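Local coordinates for probable LacI-family transcriptional regulator (Corynebacterium glutamicum ATCC 13032, PDB 3BIL), which probably binds regulatory DNA as a transcription factor of the LacI family, its specific function being unknown, at residues Q89-K94 / R302-L307; S166-G171 / L203-A208; V176-H181 / L327-S332; P280-A283 / P288-V291. One frame throughout, in Å; residues are numbered along the deposited sequence. Where two conformers were deposited one is given.

How the contacts relate
The chain folds as the two-lobed periplasmic-binding-protein core of LacI-type regulators. Contact 1 joins helices 79-94 and 296-308 in one lobe; the other three lie in the second, the centres of contacts 1 and 3 being about 33 Å apart. Contacts 2 and 3 share helix 169-181, which follows strand 163-167, and touch where Phe206 packs on Val176. Contacts 3 and 4, centres about 13 Å apart, are joined by hydrogen bonds between 330-332 and 288-290. Along the chain contacts 2 and 4 both fall between the two segments of contact 1, whose second helix is reached only after the chain has passed through most of the second lobe; strand 322-328 then leads on to contact 3.

Contact 1 of 4, residues Q89-K94 / R302-L307; sequences QSTASK and RAVSIL
Ser90 O, on the residue just before the Thr91 that faces Val304, is gripped by two donors, with Ser93 N only a weak third: Lys94 N at 3.2 Å, the ordinary helical bond, and the hydroxyl Ser93 OG at 3.3 Å from Ser90 O. Both reach the oxygen from the same face of its carbonyl plane, and the hydroxyl donor is tilted 24° out of that plane. These bonds belong to helix 79-94 itself; none spans the gap to 302-307, where contact is made by carbon alone. Val304 supplies the second helix's whole share, its two methyls divided between two neighbours. CG2 lies alongside Ala92, 4.2 Å from Ala92 CB and 4.1 Å from Ala92 CA. CG1 turns to Thr91; with chi1 at 70° it sits between the backbone N and the carbonyl carbon of Val304, and its approach to the threonine methyl is modelled too tightly to be trusted in detail. Thr91 presents that methyl while OG1 bonds back to Glu87 O, so its polar end is satisfied within the helix. The backbones come nearest at Ala92 and Val304, with CA atoms 6.6 Å apart. Beneath this pair lies the sheet of the lobe: Ala92 also rests on Thr99 of strand 99-103 and Val304 on Ile127 of strand 126-128, so helices 79-94 and 296-308 lie next to one another above those strands.

Contact 2 of 4, residues S166-G171 / L203-A208; sequences SNPQPG and LEDFKA
Asp205 lays one carboxylate oxygen against the ring of Pro168, OD1 coming to 3.5 Å from Pro168 CG and somewhat farther from CB and CD of the same ring. The two side chains meet at about a right angle. With CG of Asp205 beside its own backbone N (chi1 -61°), the carboxylate extends from helix 197-212 to where the chain turns into helix 169-181. There OD1 also stands 3.6 Å from Gln169 N and 3.9 Å from Gln169 CB, a proximity rather than a bond. The amide is already engaged: Gln169 N donates to Asn167 OD1 over 2.9 Å, nearly straight at 165°, although it approaches from well above the plane of the side-chain carbonyl. Of its side chain, Gln169 brings only CB near the aspartate, the chain bending at chi2 and leading the amide end away. A negative group beside the first turn of a helix should be favoured by the helix dipole, which may offset the nearness of Glu201 OE2, a like charge close to Asp205 OD1. The backbone of Asn167 also bonds to Ile323 in the adjacent strand 322-328. Asn167 accepting from the amide two residues on makes an Asx turn with a capping role, here at the junction between strand 163-167 and helix 169-181. Such a strand-to-helix turn, with a second helix packed beside it, belongs to the layered alpha/beta architecture of the periplasmic-binding-protein fold.

Contact 3 of 4, residues V176-H181 / L327-S332; sequences VELLAH and LIHRES
Leu327, next to last in strand 322-328, meets Leu178 methyl to methyl, CD2 of Leu327 lying 3.8 Å from CD2 of Leu178. Ile328 follows with its backbone bonded to Val291, which keeps the strand paired with 291-293. Next comes His329, the larger share of this segment. Its ring is placed with CG anti to the backbone N (chi1 -161°), and Leu178 CD2 sits over the middle of one face, 3.7 Å from the ring centroid and only 14° off the normal, as a CH-pi contact. The second methyl reaches the rim instead: Leu178 CD1 is 3.6 Å from His329 CE1. Both methyls of Leu178 thus come over the same face of the imidazole, CD2 above the centre and CD1 out past CE1, while CD2 also serves Leu327. This ring position is one of two deposited conformers, so the CH-pi contact is doubtful as a permanent feature. Beyond it the chain turns away from the helix: Arg330 N bonds to Thr290 OG1, and Ser332 OG joins Thr290 N and Val273 O, holding the tail against the loop before strand 291-293 and against strand 272-276. The helix thus contributes a single leucine, and the backbones stay well apart, with the CA atoms of Leu178 and His329 9.4 Å from each other. With no hydrogen bond or charge pair between the segments, the contact rests on undirected, apolar methyl packing, with one methyl over the imidazole in the conformer described.

Contact 4 of 4, residues P280-A283 / P288-V291; sequences PLFA and PLTV
Phe282 and Leu289 meet at a slant, while the Val291 side chain stands about at right angles to that of Phe282. Leu289 CD2 nestles at the root of the aromatic group, 4.1 Å from Phe282 CG and equally near CB; farther round the ring, Val291 CG1 is 4.1 Å from Phe282 CD1. Each aliphatic residue thus brings one methyl. CG of Phe282 lies beside its own backbone N (chi1 -61°), which carries the ring to this pair and also to Thr253 and Ile257 of helix 250-262. Alongside, the backbones join through one weak hydrogen bond, Leu289 N to Phe282 O at 3.3 Å, with an N-H...O angle of 156°. One residue on, Ala283 O lies against the Pro288 ring, 3.5 Å from Pro288 CB and the same from CG. Proline has no N-H to offer, so this neighbouring pair meets by carbon and carbonyl instead. A short turn, with Ala283 N bonded to Pro280 O at 3.2 Å, shapes the first segment. The second subunit packs here too: its Phe282 lies on Leu281 of this chain and its Leu281 on Phe282. Between the two segments the contact is thus largely apolar, round one aromatic ring, the single bond across the segments being weak, and the same greasy patch contributes to the dimer interface.

Contact 1 of 4, residues Q89-K94 / R302-L307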
loop_
_atom_site.group_PDB
_atom_site.type_symbol
_atom_site.label_atom_id
_atom_site.label_comp_id
_atom_site.label_asym_id
_atom_site.label_seq_id
_atom_site.Cartn_x
_atom_site.Cartn_y
_atom_site.Cartn_z
ATOM N N GLN A 89 5.374 11.924 8.086
ATOM C CA GLN A 89 4.859 13.199 7.602
ATOM C C GLN A 89 3.979 13.881 8.645
ATOM O O GLN A 89 4.057 15.102 8.816
ATOM C CB GLN A 89 4.074 13.049 6.313
ATOM C CG GLN A 89 3.454 14.348 5.905
ATOM C CD GLN A 89 2.762 14.300 4.580
ATOM O OE1 GLN A 89 3.389 14.096 3.543
ATOM N NE2 GLN A 89 1.452 14.525 4.599
ATOM N N SER A 90 3.150 13.084 9.324
ATOM C CA SER A 90 2.200 13.580 10.302
ATOM C C SER A 90 2.906 14.141 11.564
ATOM O O SER A 90 2.584 15.254 12.030
ATOM C CB SER A 90 1.203 12.476 10.633
ATOM O OG SER A 90 0.793 12.519 11.977
ATOM N N THR A 91 3.869 13.383 12.092
ATOM C CA THR A 91 4.743 13.836 13.180
ATOM C C THR A 91 5.551 15.103 12.834
ATOM O O THR A 91 5.621 16.036 13.643
ATOM C CB THR A 91 5.681 12.699 13.643
ATOM O OG1 THR A 91 4.891 11.559 14.008
ATOM C CG2 THR A 91 6.488 13.120 14.855
ATOM N N ALA A 92 6.143 15.145 11.642
ATOM C CA ALA A 92 6.849 16.340 11.182
ATOM C C ALA A 92 5.969 17.599 11.164
ATOM O O ALA A 92 6.444 18.686 11.506
ATOM C CB ALA A 92 7.474 16.115 9.800
ATOM N N SER A 93 4.705 17.469 10.764
ATOM C CA SER A 93 3.869 18.650 10.627
ATOM C C SER A 93 3.481 19.149 12.007
ATOM O O SER A 93 3.336 20.353 12.203
ATOM C CB SER A 93 2.620 18.388 9.787
ATOM O OG SER A 93 1.528 18.013 10.618
ATOM N N LYS A 94 3.312 18.230 12.959
ATOM C CA LYS A 94 3.094 18.621 14.360
ATOM C C LYS A 94 4.243 19.432 14.978
ATOM O O LYS A 94 4.012 20.198 15.914
ATOM C CB LYS A 94 2.780 17.415 15.231
ATOM C CG LYS A 94 1.323 17.069 15.222
ATOM C CD LYS A 94 1.090 15.799 15.967
ATOM C CE LYS A 94 -0.195 15.168 15.499
ATOM N NZ LYS A 94 -0.284 13.771 15.995
ATOM N N ARG A 302 9.965 8.313 16.893
ATOM C CA ARG A 302 11.362 8.355 17.321
ATOM C C ARG A 302 12.298 8.947 16.285
ATOM O O ARG A 302 13.147 9.754 16.633
ATOM C CB ARG A 302 11.861 6.976 17.766
ATOM C CG ARG A 302 11.193 6.495 19.037
ATOM C CD ARG A 302 12.008 6.816 20.289
ATOM N NE ARG A 302 12.530 5.603 20.946
ATOM C CZ ARG A 302 11.784 4.702 21.602
ATOM N NH1 ARG A 302 10.458 4.834 21.678
ATOM N NH2 ARG A 302 12.361 3.646 22.162
ATOM N N ALA A 303 12.144 8.556 15.020
ATOM C CA ALA A 303 13.040 9.030 13.945
ATOM C C ALA A 303 12.955 10.528 13.677
ATOM O O ALA A 303 13.952 11.150 13.314
ATOM C CB ALA A 303 12.805 8.269 12.646
ATOM N N VAL A 304 11.766 11.099 13.824
ATOM C CA VAL A 304 11.624 12.520 13.605
ATOM C C VAL A 304 12.082 13.322 14.863
ATOM O O VAL A 304 12.717 14.366 14.724
ATOM C CB VAL A 304 10.214 12.877 12.999
ATOM C CG1 VAL A 304 9.107 12.662 14.014
ATOM C CG2 VAL A 304 10.191 14.293 12.432
ATOM N N SER A 305 11.815 12.801 16.069
ATOM C CA SER A 305 12.429 13.311 17.315
ATOM C C SER A 305 13.924 13.517 17.155
ATOM O O SER A 305 14.442 14.586 17.455
ATOM C CB SER A 305 12.194 12.357 18.480
ATOM O OG SER A 305 11.264 12.899 19.395
ATOM N N ILE A 306 14.595 12.487 16.647
ATOM C CA ILE A 306 16.047 12.478 16.452
ATOM C C ILE A 306 16.475 13.416 15.332
ATOM O O ILE A 306 17.606 13.894 15.322
ATOM C CB ILE A 306 16.582 11.037 16.173
ATOM C CG1 ILE A 306 16.267 10.091 17.345
ATOM C CG2 ILE A 306 18.080 11.041 15.885
ATOM C CD1 ILE A 306 16.692 8.644 17.129
ATOM N N LEU A 307 15.593 13.690 14.382
ATOM C CA LEU A 307 15.953 14.634 13.328
ATOM C C LEU A 307 15.826 16.083 13.769
ATOM O O LEU A 307 16.604 16.926 13.327
ATOM C CB LEU A 307 15.132 14.423 12.071
ATOM C CG LEU A 307 15.746 15.109 10.861
ATOM C CD1 LEU A 307 17.094 14.497 10.498
ATOM C CD2 LEU A 307 14.790 15.012 9.712
#

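Contact 2 of 4, residues S166-G171 / L203-A208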
loop_
_atom_site.group_PDB
_atom_site.type_symbol
_atom_site.label_atom_id
_atom_site.label_comp_id
_atom_site.label_asym_id
_atom_site.label_seq_id
_atom_site.Cartn_x
_atom_site.Cartn_y
_atom_site.Cartn_z
ATOM N N SER A 166 13.916 -1.357 14.237
ATOM C CA SER A 166 13.140 -2.251 15.080
ATOM C C SER A 166 13.998 -3.425 15.515
ATOM O O SER A 166 14.809 -3.910 14.735
ATOM C CB SER A 166 11.891 -2.747 14.359
ATOM O OG SER A 166 12.217 -3.782 13.443
ATOM N N ASN A 167 13.858 -3.849 16.768
ATOM C CA ASN A 167 14.549 -5.054 17.238
ATOM C C ASN A 167 13.699 -6.279 17.003
ATOM O O ASN A 167 12.652 -6.441 17.641
ATOM C CB ASN A 167 14.961 -4.977 18.711
ATOM C CG ASN A 167 15.509 -6.314 19.240
ATOM O OD1 ASN A 167 15.766 -7.263 18.485
ATOM N ND2 ASN A 167 15.668 -6.388 20.541
ATOM N N PRO A 168 14.148 -7.160 16.095
ATOM C CA PRO A 168 13.270 -8.264 15.665
ATOM C C PRO A 168 13.262 -9.465 16.570
ATOM O O PRO A 168 12.389 -10.347 16.429
ATOM C CB PRO A 168 13.813 -8.632 14.276
ATOM C CG PRO A 168 15.191 -7.950 14.157
ATOM C CD PRO A 168 15.451 -7.154 15.397
ATOM N N GLN A 169 14.193 -9.519 17.519
ATOM C CA GLN A 169 14.376 -10.744 18.323
ATOM C C GLN A 169 13.148 -11.126 19.212
ATOM O O GLN A 169 12.752 -12.313 19.263
ATOM C CB GLN A 169 15.674 -10.642 19.114
ATOM C CG GLN A 169 16.142 -11.898 19.861
ATOM C CD GLN A 169 15.313 -12.233 21.092
ATOM O OE1 GLN A 169 14.907 -11.353 21.870
ATOM N NE2 GLN A 169 15.050 -13.529 21.277
ATOM N N PRO A 170 12.562 -10.145 19.939
ATOM C CA PRO A 170 11.397 -10.453 20.779
ATOM C C PRO A 170 10.189 -11.031 20.066
ATOM O O PRO A 170 9.630 -12.011 20.537
ATOM C CB PRO A 170 11.077 -9.110 21.435
ATOM C CG PRO A 170 12.405 -8.365 21.422
ATOM C CD PRO A 170 13.003 -8.738 20.108
ATOM N N GLY A 171 9.794 -10.468 18.925
ATOM C CA GLY A 171 8.704 -11.043 18.091
ATOM C C GLY A 171 9.034 -12.404 17.478
ATOM O O GLY A 171 8.212 -13.366 17.542
ATOM N N LEU A 203 17.117 -13.417 10.069
ATOM C CA LEU A 203 17.444 -14.823 9.854
ATOM C C LEU A 203 18.382 -15.347 10.971
ATOM O O LEU A 203 18.184 -16.472 11.455
ATOM C CB LEU A 203 17.941 -15.094 8.431
ATOM C CG LEU A 203 18.692 -16.405 8.209
ATOM C CD1 LEU A 203 17.730 -17.591 7.993
ATOM C CD2 LEU A 203 19.669 -16.226 7.029
ATOM N N GLU A 204 19.355 -14.541 11.420
ATOM C CA GLU A 204 20.097 -14.886 12.667
ATOM C C GLU A 204 19.092 -15.239 13.796
ATOM O O GLU A 204 19.152 -16.358 14.346
ATOM C CB GLU A 204 21.048 -13.779 13.176
ATOM C CG GLU A 204 22.099 -13.209 12.201
ATOM C CD GLU A 204 22.855 -11.952 12.764
ATOM O OE1 GLU A 204 23.507 -11.230 11.957
ATOM O OE2 GLU A 204 22.801 -11.679 14.000
ATOM N N ASP A 205 18.155 -14.311 14.088
ATOM C CA ASP A 205 17.188 -14.447 15.200
ATOM C C ASP A 205 16.252 -15.632 15.094
ATOM O O ASP A 205 15.912 -16.292 16.069
ATOM C CB ASP A 205 16.375 -13.173 15.345
ATOM C CG ASP A 205 17.243 -11.968 15.649
ATOM O OD1 ASP A 205 16.805 -10.824 15.417
ATOM O OD2 ASP A 205 18.376 -12.156 16.126
ATOM N N PHE A 206 15.792 -15.908 13.907
ATOM C CA PHE A 206 14.995 -17.085 13.751
ATOM C C PHE A 206 15.871 -18.330 14.012
ATOM O O PHE A 206 15.375 -19.334 14.573
ATOM C CB PHE A 206 14.345 -17.093 12.343
ATOM C CG PHE A 206 13.878 -18.447 11.906
ATOM C CD1 PHE A 206 12.624 -18.901 12.254
ATOM C CD2 PHE A 206 14.738 -19.292 11.180
ATOM C CE1 PHE A 206 12.178 -20.162 11.854
ATOM C CE2 PHE A 206 14.336 -20.567 10.808
ATOM C CZ PHE A 206 13.038 -21.008 11.148
ATOM N N LYS A 207 17.146 -18.292 13.604
ATOM C CA LYS A 207 18.031 -19.474 13.805
ATOM C C LYS A 207 18.283 -19.739 15.306
ATOM O O LYS A 207 18.020 -20.855 15.807
ATOM C CB LYS A 207 19.350 -19.382 13.000
ATOM C CG LYS A 207 19.295 -19.878 11.513
ATOM C CD LYS A 207 20.385 -19.165 10.715
ATOM C CE LYS A 207 21.108 -20.069 9.674
ATOM N NZ LYS A 207 22.061 -19.259 8.750
ATOM N N ALA A 208 18.726 -18.701 16.019
ATOM C CA ALA A 208 18.875 -18.753 17.491
ATOM C C ALA A 208 17.606 -19.137 18.268
ATOM O O ALA A 208 17.661 -19.999 19.146
ATOM C CB ALA A 208 19.449 -17.447 18.007
#

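Contact 3 of 4, residues V176-H181 / L327-S332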
loop_
_atom_site.group_PDB
_atom_site.type_symbol
_atom_site.label_atom_id
_atom_site.label_comp_id
_atom_site.label_asym_id
_atom_site.label_seq_id
_atom_site.Cartn_x
_atom_site.Cartn_y
_atom_site.Cartn_z
ATOM N N VAL A 176 8.469 -18.224 17.298
ATOM C CA VAL A 176 9.070 -19.591 17.328
ATOM C C VAL A 176 8.568 -20.412 18.515
ATOM O O VAL A 176 8.105 -21.554 18.328
ATOM C CB VAL A 176 10.612 -19.579 17.261
ATOM C CG1 VAL A 176 11.186 -20.951 17.556
ATOM C CG2 VAL A 176 11.094 -19.099 15.862
ATOM N N GLU A 177 8.605 -19.808 19.716
ATOM C CA GLU A 177 8.058 -20.409 20.943
ATOM C C GLU A 177 6.671 -20.963 20.722
ATOM O O GLU A 177 6.425 -22.131 20.991
ATOM C CB GLU A 177 8.080 -19.431 22.131
ATOM C CG GLU A 177 9.190 -19.702 23.165
ATOM C CD GLU A 177 9.172 -21.161 23.698
ATOM O OE1 GLU A 177 8.162 -21.560 24.344
ATOM O OE2 GLU A 177 10.166 -21.911 23.466
ATOM N N LEU A 178 5.792 -20.126 20.175
ATOM C CA LEU A 178 4.427 -20.495 19.846
ATOM C C LEU A 178 4.325 -21.616 18.840
ATOM O O LEU A 178 3.471 -22.501 18.996
ATOM C CB LEU A 178 3.673 -19.254 19.348
ATOM C CG LEU A 178 2.151 -19.306 19.167
ATOM C CD1 LEU A 178 1.454 -19.654 20.465
ATOM C CD2 LEU A 178 1.631 -17.984 18.658
ATOM N N LEU A 179 5.169 -21.599 17.797
ATOM C CA LEU A 179 5.172 -22.732 16.845
ATOM C C LEU A 179 5.564 -24.008 17.572
ATOM O O LEU A 179 4.937 -25.074 17.372
ATOM C CB LEU A 179 6.037 -22.488 15.573
ATOM C CG LEU A 179 5.497 -21.309 14.733
ATOM C CD1 LEU A 179 6.485 -20.664 13.775
ATOM C CD2 LEU A 179 4.141 -21.610 14.097
ATOM N N ALA A 180 6.567 -23.891 18.438
ATOM C CA ALA A 180 7.065 -25.065 19.151
ATOM C C ALA A 180 6.009 -25.682 20.082
ATOM O O ALA A 180 5.797 -26.904 20.019
ATOM C CB ALA A 180 8.310 -24.732 19.902
ATOM N N HIS A 181 5.335 -24.858 20.914
ATOM C CA HIS A 181 4.281 -25.376 21.775
ATOM C C HIS A 181 3.154 -26.003 21.026
ATOM O O HIS A 181 2.531 -26.915 21.536
ATOM C CB HIS A 181 3.725 -24.307 22.697
ATOM C CG HIS A 181 4.737 -23.811 23.683
ATOM N ND1 HIS A 181 4.710 -22.534 24.205
ATOM C CD2 HIS A 181 5.846 -24.407 24.190
ATOM C CE1 HIS A 181 5.741 -22.381 25.019
ATOM N NE2 HIS A 181 6.449 -23.498 25.019
ATOM N N LEU A 327 4.554 -9.867 18.844
ATOM C CA LEU A 327 3.670 -10.861 18.215
ATOM C C LEU A 327 2.163 -10.598 18.506
ATOM O O LEU A 327 1.727 -10.696 19.648
ATOM C CB LEU A 327 4.045 -12.259 18.701
ATOM C CG LEU A 327 3.298 -13.419 18.056
ATOM C CD1 LEU A 327 3.806 -13.649 16.634
ATOM C CD2 LEU A 327 3.546 -14.681 18.858
ATOM N N ILE A 328 1.386 -10.282 17.463
ATOM C CA ILE A 328 -0.045 -10.195 17.515
ATOM C C ILE A 328 -0.614 -11.610 17.268
ATOM O O ILE A 328 -0.588 -12.111 16.147
ATOM C CB ILE A 328 -0.572 -9.192 16.431
ATOM C CG1 ILE A 328 0.276 -7.919 16.351
ATOM C CG2 ILE A 328 -2.042 -8.831 16.638
ATOM C CD1 ILE A 328 0.476 -7.146 17.639
ATOM N N HIS A 329 -1.122 -12.241 18.303
ATOM C CA HIS A 329 -1.676 -13.585 18.181
ATOM C C HIS A 329 -3.080 -13.513 17.603
ATOM O O HIS A 329 -3.986 -12.898 18.179
ATOM C CB HIS A 329 -1.666 -14.320 19.537
ATOM C CG HIS A 329 -1.786 -15.815 19.429
ATOM N ND1 HIS A 329 -1.471 -16.663 20.469
ATOM C CD2 HIS A 329 -2.207 -16.606 18.412
ATOM C CE1 HIS A 329 -1.689 -17.909 20.096
ATOM N NE2 HIS A 329 -2.137 -17.902 18.853
ATOM N N ARG A 330 -3.233 -14.123 16.428
ATOM C CA ARG A 330 -4.533 -14.200 15.793
ATOM C C ARG A 330 -4.910 -15.657 15.606
ATOM O O ARG A 330 -4.841 -16.406 16.579
ATOM C CB ARG A 330 -4.570 -13.436 14.519
ATOM C CG ARG A 330 -4.213 -11.974 14.709
ATOM C CD ARG A 330 -4.958 -11.162 13.639
ATOM N NE ARG A 330 -4.586 -9.757 13.683
ATOM C CZ ARG A 330 -3.781 -9.151 12.841
ATOM N NH1 ARG A 330 -3.254 -9.806 11.814
ATOM N NH2 ARG A 330 -3.530 -7.867 13.010
ATOM N N GLU A 331 -5.305 -16.085 14.407
ATOM C CA GLU A 331 -5.746 -17.485 14.270
ATOM C C GLU A 331 -5.123 -18.381 13.166
ATOM O O GLU A 331 -5.777 -19.310 12.686
ATOM C CB GLU A 331 -7.268 -17.546 14.206
ATOM C CG GLU A 331 -7.935 -17.746 15.576
ATOM C CD GLU A 331 -8.542 -16.464 16.170
ATOM O OE1 GLU A 331 -8.433 -16.280 17.417
ATOM O OE2 GLU A 331 -9.131 -15.660 15.392
ATOM N N SER A 332 -3.865 -18.141 12.790
ATOM C CA SER A 332 -3.252 -18.882 11.677
ATOM C C SER A 332 -2.253 -20.011 12.072
ATOM O O SER A 332 -1.453 -20.452 11.242
ATOM C CB SER A 332 -2.608 -17.897 10.711
ATOM O OG SER A 332 -1.757 -16.971 11.357
#

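Contact 4 of 4, residues P280-A283 / P288-V291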
loop_
_atom_site.group_PDB
_atom_site.type_symbol
_atom_site.label_atom_id
_atom_site.label_comp_id
_atom_site.label_asym_id
_atom_site.label_seq_id
_atom_site.Cartn_x
_atom_site.Cartn_y
_atom_site.Cartn_z
ATOM N N PRO A 280 -3.807 -4.045 7.040
ATOM C CA PRO A 280 -5.236 -4.208 7.396
ATOM C C PRO A 280 -5.876 -5.495 6.868
ATOM O O PRO A 280 -6.629 -6.164 7.603
ATOM C CB PRO A 280 -5.917 -2.955 6.807
ATOM C CG PRO A 280 -4.789 -2.150 6.115
ATOM C CD PRO A 280 -3.481 -2.673 6.590
ATOM N N LEU A 281 -5.551 -5.864 5.633
ATOM C CA LEU A 281 -6.103 -7.106 5.059
ATOM C C LEU A 281 -5.589 -8.415 5.655
ATOM O O LEU A 281 -6.254 -9.443 5.490
ATOM C CB LEU A 281 -6.033 -7.134 3.523
ATOM C CG LEU A 281 -6.975 -6.170 2.783
ATOM C CD1 LEU A 281 -6.774 -6.211 1.251
ATOM C CD2 LEU A 281 -8.445 -6.429 3.153
ATOM N N PHE A 282 -4.439 -8.397 6.354
ATOM C CA PHE A 282 -4.002 -9.602 7.098
ATOM C C PHE A 282 -4.981 -9.934 8.226
ATOM O O PHE A 282 -5.282 -11.090 8.447
ATOM C CB PHE A 282 -2.528 -9.564 7.593
ATOM C CG PHE A 282 -1.473 -9.447 6.477
ATOM C CD1 PHE A 282 -0.183 -9.015 6.788
ATOM C CD2 PHE A 282 -1.771 -9.769 5.150
ATOM C CE1 PHE A 282 0.783 -8.863 5.821
ATOM C CE2 PHE A 282 -0.811 -9.660 4.156
ATOM C CZ PHE A 282 0.476 -9.189 4.479
ATOM N N ALA A 283 -5.543 -8.925 8.880
ATOM C CA ALA A 283 -6.451 -9.151 10.019
ATOM C C ALA A 283 -7.836 -9.670 9.627
ATOM O O ALA A 283 -8.645 -10.018 10.507
ATOM C CB ALA A 283 -6.589 -7.869 10.808
ATOM N N PRO A 288 -7.706 -14.963 10.670
ATOM C CA PRO A 288 -6.767 -13.861 10.652
ATOM C C PRO A 288 -5.338 -14.338 10.914
ATOM O O PRO A 288 -5.144 -15.401 11.506
ATOM C CB PRO A 288 -7.300 -12.954 11.761
ATOM C CG PRO A 288 -8.796 -13.267 11.765
ATOM C CD PRO A 288 -8.805 -14.739 11.625
ATOM N N LEU A 289 -4.358 -13.559 10.458
ATOM C CA LEU A 289 -2.992 -13.988 10.478
ATOM C C LEU A 289 -2.263 -13.550 11.725
ATOM O O LEU A 289 -2.174 -12.372 12.002
ATOM C CB LEU A 289 -2.241 -13.429 9.278
ATOM C CG LEU A 289 -1.766 -14.315 8.159
ATOM C CD1 LEU A 289 -2.950 -14.954 7.435
ATOM C CD2 LEU A 289 -1.003 -13.403 7.251
ATOM N N THR A 290 -1.687 -14.504 12.443
ATOM C CA THR A 290 -0.690 -14.169 13.405
ATOM C C THR A 290 0.462 -13.444 12.665
ATOM O O THR A 290 0.970 -13.918 11.678
ATOM C CB THR A 290 -0.259 -15.430 14.132
ATOM O OG1 THR A 290 -1.411 -16.040 14.754
ATOM C CG2 THR A 290 0.782 -15.109 15.207
ATOM N N VAL A 291 0.884 -12.295 13.149
ATOM C CA VAL A 291 1.937 -11.545 12.492
ATOM C C VAL A 291 2.836 -10.900 13.538
ATOM O O VAL A 291 2.475 -10.773 14.719
ATOM C CB VAL A 291 1.396 -10.375 11.600
ATOM C CG1 VAL A 291 0.642 -10.892 10.304
ATOM C CG2 VAL A 291 0.519 -9.388 12.393
#